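Sortase family protein (Clostridium perfringens, PDB 6IXZ) is a class C sortase, a cysteine transpeptidase of the kind that probably joins pilin subunits through an acyl-thioester intermediate. Local coordinates at residues S108-T111 with G112-N115. Numbering follows the deposited sequence.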
# COMPACT_ATOMS: atom_id res chain seq x y z
N SER A 108 -2.04 4.12 -3.02
CA SER A 108 -2.79 5.11 -3.82
C SER A 108 -3.78 4.46 -4.80
O SER A 108 -3.44 3.57 -5.56
CB SER A 108 -1.81 5.97 -4.66
OG SER A 108 -2.45 7.14 -5.14
N ALA A 109 -4.99 5.01 -4.82
CA ALA A 109 -6.09 4.51 -5.62
C ALA A 109 -6.64 5.67 -6.39
O ALA A 109 -6.86 6.72 -5.81
CB ALA A 109 -7.19 3.96 -4.72
N HIS A 110 -6.86 5.47 -7.69
CA HIS A 110 -7.46 6.50 -8.56
C HIS A 110 -8.62 5.91 -9.38
O HIS A 110 -8.39 5.29 -10.38
CB HIS A 110 -6.42 7.13 -9.52
CG HIS A 110 -6.82 8.47 -10.04
ND1 HIS A 110 -8.11 8.79 -10.36
CD2 HIS A 110 -6.09 9.60 -10.24
CE1 HIS A 110 -8.17 10.04 -10.78
NE2 HIS A 110 -6.97 10.57 -10.66
N THR A 111 -9.86 6.14 -8.94
CA THR A 111 -11.02 5.54 -9.58
C THR A 111 -11.36 6.25 -10.90
O THR A 111 -11.84 5.62 -11.83
CB THR A 111 -12.27 5.51 -8.68
OG1 THR A 111 -12.77 6.84 -8.48
CG2 THR A 111 -12.01 4.85 -7.35
N GLY A 112 -10.99 7.51 -11.03
CA GLY A 112 -11.06 8.19 -12.34
C GLY A 112 -10.29 7.50 -13.45
O GLY A 112 -10.70 7.53 -14.60
N LEU A 113 -9.10 6.98 -13.12
CA LEU A 113 -8.31 6.18 -14.07
C LEU A 113 -8.76 4.71 -14.17
O LEU A 113 -8.71 4.08 -15.25
CB LEU A 113 -6.83 6.23 -13.67
CG LEU A 113 -6.11 7.54 -13.96
CD1 LEU A 113 -4.76 7.57 -13.27
CD2 LEU A 113 -5.96 7.77 -15.46
N ALA A 114 -9.03 4.13 -13.00
CA ALA A 114 -9.37 2.73 -12.90
C ALA A 114 -10.79 2.42 -13.37
O ALA A 114 -11.07 1.30 -13.79
CB ALA A 114 -9.17 2.26 -11.48
N ASN A 115 -11.70 3.38 -13.28
CA ASN A 115 -13.12 3.12 -13.57
C ASN A 115 -13.71 2.02 -12.73
O ASN A 115 -14.55 1.25 -13.22
CB ASN A 115 -13.31 2.82 -15.05
CG ASN A 115 -13.14 4.03 -15.89
OD1 ASN A 115 -13.75 5.06 -15.60
ND2 ASN A 115 -12.22 3.99 -16.84
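The carbonyl oxygen of His110 takes two backbone donors from the short helix that follows it. Ala114 N reaches His110 O at 2.9 Å with an N-H...O angle of 159° and lies in the carbonyl plane, an i to i+4 helical bond. Leu113 N, 3.3 Å from His110 O, gives a weak second bond. Ala114 CB also packs against this oxygen, 3.3 Å from His110 O. One residue on, Asn115 N hydrogen-bonds to Thr111 O at 2.7 Å from a position tilted out of the carbonyl plane; Asn115 has positive phi, so the helical path ends there.

With CG anti to the backbone N (chi1 -159°) and beside the carbonyl carbon, the imidazole leans onto the helix that follows. Leu113 CG lies over one ring face, 4.2 Å from the His110 ring centroid and 13° off its normal, a CH-pi contact, with Leu113 CD1 3.9 Å from His110 CD2. At the ring edge, near its plane, Gly112 N approaches His110 ND1 to 3.2 Å. The leucine over the face would be expected to restrict rotation of the imidazole. Beyond, Leu84 of helix 81-86 touches both His110 and Leu113.

His110 thus occupies the N-cap position where strand 103-109 gives way to helix 111-114, placing the predicted proton donor/acceptor beside the predicted nucleophile Cys172 in the sortase beta-barrel active site.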